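Local coordinates for suppressor protein MPT5 (Saccharomyces cerevisiae, PDB 5BZU) that binds sequence elements in the 3'-UTRs of target mRNAs through its Pumilio homology domain and represses messages such as that of HO, at residues T324-K329 against L363-L368. Numbering follows the deposited sequence.
Sequences TLLDVK and LKIGNL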
ATOM      1  N   THR A 324       4.595  17.461  19.454  1.00 61.32           N
ATOM      2  CA  THR A 324       5.247  17.492  18.148  1.00 59.86           C
ATOM      3  C   THR A 324       5.417  18.934  17.668  1.00 63.02           C
ATOM      4  O   THR A 324       6.464  19.305  17.132  1.00 66.03           O
ATOM      5  CB  THR A 324       4.464  16.658  17.105  1.00 56.54           C
ATOM      6  OG1 THR A 324       4.618  15.260  17.395  1.00 55.52           O
ATOM      7  CG2 THR A 324       4.958  16.944  15.693  1.00 49.86           C
ATOM      8  N   LEU A 325       4.389  19.751  17.881  1.00 61.67           N
ATOM      9  CA  LEU A 325       4.439  21.156  17.500  1.00 62.34           C
ATOM     10  C   LEU A 325       5.491  21.900  18.314  1.00 66.99           C
ATOM     11  O   LEU A 325       6.210  22.745  17.785  1.00 67.55           O
ATOM     12  CB  LEU A 325       3.069  21.813  17.695  1.00 60.13           C
ATOM     13  CG  LEU A 325       2.909  23.224  17.126  1.00 60.16           C
ATOM     14  CD1 LEU A 325       3.223  23.231  15.641  1.00 57.39           C
ATOM     15  CD2 LEU A 325       1.503  23.758  17.368  1.00 61.80           C
ATOM     16  N   LEU A 326       5.585  21.558  19.598  1.00 68.93           N
ATOM     17  CA  LEU A 326       6.424  22.284  20.554  1.00 71.57           C
ATOM     18  C   LEU A 326       7.890  21.857  20.557  1.00 71.94           C
ATOM     19  O   LEU A 326       8.743  22.568  21.096  1.00 71.19           O
ATOM     20  CB  LEU A 326       5.858  22.140  21.972  1.00 71.29           C
ATOM     21  CG  LEU A 326       4.477  22.744  22.229  1.00 71.73           C
ATOM     22  CD1 LEU A 326       4.036  22.491  23.662  1.00 71.12           C
ATOM     23  CD2 LEU A 326       4.503  24.231  21.936  1.00 75.07           C
ATOM     24  N   ASP A 327       8.186  20.699  19.974  1.00 72.33           N
ATOM     25  CA  ASP A 327       9.546  20.165  20.030  1.00 76.22           C
ATOM     26  C   ASP A 327      10.514  21.021  19.213  1.00 76.72           C
ATOM     27  O   ASP A 327      10.501  20.982  17.982  1.00 75.07           O
ATOM     28  CB  ASP A 327       9.590  18.706  19.564  1.00 77.02           C
ATOM     29  CG  ASP A 327      10.792  17.951  20.117  1.00 82.03           C
ATOM     30  OD1 ASP A 327      11.902  18.527  20.150  1.00 84.75           O
ATOM     31  OD2 ASP A 327      10.625  16.781  20.527  1.00 82.69           O
ATOM     32  N   VAL A 328      11.345  21.790  19.915  1.00 79.24           N
ATOM     33  CA  VAL A 328      12.317  22.691  19.293  1.00 84.54           C
ATOM     34  C   VAL A 328      13.219  21.988  18.277  1.00 87.91           C
ATOM     35  O   VAL A 328      13.579  22.565  17.247  1.00 89.59           O
ATOM     36  CB  VAL A 328      13.156  23.418  20.368  1.00 89.44           C
ATOM     37  CG1 VAL A 328      14.455  23.968  19.790  1.00 91.85           C
ATOM     38  CG2 VAL A 328      12.337  24.531  20.988  1.00 92.14           C
ATOM     39  N   LYS A 329      13.546  20.729  18.550  1.00 89.77           N
ATOM     40  CA  LYS A 329      14.362  19.930  17.642  1.00 91.84           C
ATOM     41  C   LYS A 329      13.775  19.899  16.225  1.00 90.54           C
ATOM     42  O   LYS A 329      14.503  19.724  15.247  1.00 91.57           O
ATOM     43  CB  LYS A 329      14.542  18.513  18.200  1.00 94.17           C
ATOM     44  CG  LYS A 329      15.603  17.678  17.500  1.00 97.32           C
ATOM     45  CD  LYS A 329      16.158  16.601  18.430  1.00 99.73           C
ATOM     46  CE  LYS A 329      15.068  15.651  18.925  1.00 98.11           C
ATOM     47  NZ  LYS A 329      15.576  14.709  19.966  1.00 98.54           N
ATOM     48  N   LEU A 363       7.322  34.230  17.321  1.00 84.16           N
ATOM     49  CA  LEU A 363       6.387  34.936  18.187  1.00 84.53           C
ATOM     50  C   LEU A 363       5.257  34.019  18.643  1.00 79.37           C
ATOM     51  O   LEU A 363       5.049  33.826  19.839  1.00 75.57           O
ATOM     52  CB  LEU A 363       5.828  36.173  17.471  1.00 88.55           C
ATOM     53  CG  LEU A 363       4.867  37.133  18.191  1.00 92.52           C
ATOM     54  CD1 LEU A 363       3.412  36.688  18.055  1.00 92.06           C
ATOM     55  CD2 LEU A 363       5.242  37.327  19.662  1.00 92.91           C
ATOM     56  N   LYS A 364       4.533  33.449  17.686  1.00 81.72           N
ATOM     57  CA  LYS A 364       3.346  32.655  18.001  1.00 83.95           C
ATOM     58  C   LYS A 364       3.629  31.275  18.606  1.00 81.08           C
ATOM     59  O   LYS A 364       2.781  30.723  19.307  1.00 77.72           O
ATOM     60  CB  LYS A 364       2.409  32.553  16.789  1.00 85.95           C
ATOM     61  CG  LYS A 364       1.282  33.582  16.821  1.00 89.66           C
ATOM     62  CD  LYS A 364       0.458  33.592  15.543  1.00 90.08           C
ATOM     63  CE  LYS A 364      -0.861  34.331  15.753  1.00 93.31           C
ATOM     64  NZ  LYS A 364      -0.692  35.620  16.482  1.00 97.24           N
ATOM     65  N   ILE A 365       4.812  30.721  18.345  1.00 81.72           N
ATOM     66  CA  ILE A 365       5.214  29.479  19.000  1.00 80.27           C
ATOM     67  C   ILE A 365       5.790  29.793  20.381  1.00 83.70           C
ATOM     68  O   ILE A 365       5.591  29.037  21.330  1.00 84.29           O
ATOM     69  CB  ILE A 365       6.209  28.642  18.146  1.00 76.20           C
ATOM     70  CG1 ILE A 365       6.218  27.182  18.601  1.00 74.40           C
ATOM     71  CG2 ILE A 365       7.623  29.209  18.206  1.00 77.21           C
ATOM     72  CD1 ILE A 365       4.902  26.477  18.415  1.00 71.81           C
ATOM     73  N   GLY A 366       6.477  30.927  20.495  1.00 88.25           N
ATOM     74  CA  GLY A 366       7.000  31.371  21.774  1.00 90.13           C
ATOM     75  C   GLY A 366       5.857  31.700  22.710  1.00 90.53           C
ATOM     76  O   GLY A 366       5.909  31.413  23.910  1.00 93.51           O
ATOM     77  N   ASN A 367       4.816  32.304  22.146  1.00 86.83           N
ATOM     78  CA  ASN A 367       3.605  32.614  22.890  1.00 84.72           C
ATOM     79  C   ASN A 367       2.921  31.334  23.370  1.00 83.87           C
ATOM     80  O   ASN A 367       2.459  31.264  24.509  1.00 87.15           O
ATOM     81  CB  ASN A 367       2.660  33.452  22.024  1.00 81.95           C
ATOM     82  CG  ASN A 367       1.468  33.982  22.797  1.00 83.17           C
ATOM     83  OD1 ASN A 367       0.361  33.451  22.690  1.00 80.10           O
ATOM     84  ND2 ASN A 367       1.684  35.046  23.569  1.00 88.03           N
ATOM     85  N   LEU A 368       2.874  30.319  22.507  1.00 77.99           N
ATOM     86  CA  LEU A 368       2.285  29.030  22.876  1.00 75.23           C
ATOM     87  C   LEU A 368       3.107  28.342  23.965  1.00 71.60           C
ATOM     88  O   LEU A 368       2.552  27.683  24.842  1.00 70.92           O
ATOM     89  CB  LEU A 368       2.128  28.107  21.655  1.00 75.64           C
ATOM     90  CG  LEU A 368       1.498  26.724  21.901  1.00 74.76           C
ATOM     91  CD1 LEU A 368       0.088  26.857  22.456  1.00 77.99           C
ATOM     92  CD2 LEU A 368       1.486  25.865  20.638  1.00 68.74           C
TER
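L325 and L326 meet I365 and L368 without a flat side chain among the four, so between these two segments there is no ring face or edge to describe. The planar group beside them, the D327 carboxylate, takes no part in the contact: its OD1 is met on the anti side by K329 N at 3.2 Å, 19° out of the carboxylate plane, an Asx turn at the first residue past the helix.

Branched aliphatic packing takes over, each residue of one pair touching both of the other. I365 carries its CG1 anti to the backbone N (chi1 -160°), which sends CG1 towards the end of helix 318-326, with CD1 at its tip making the contacts. There CD1 lies 4.0 Å from L325 CG, equally far from the L325 carbonyl O, and 4.2 Å from L326 CD2; the L325 and I365 side chains lie alongside each other, pointing in opposite directions. L368 instead crosses both leucines at about a right angle, its CD2 packing 3.7 Å from L326 CD2 and 3.9 Å from L325 CD2.

All four side chains are buried. Helix 288-307 adds F305 against L325, I302 against I365 and T306 against L368, while I261 and F265 of helix 253-270 also touch L325. The contact thus joins the eighth Pumilio repeat to helix 357-375 at the C-terminal end of the PUF alpha-solenoid.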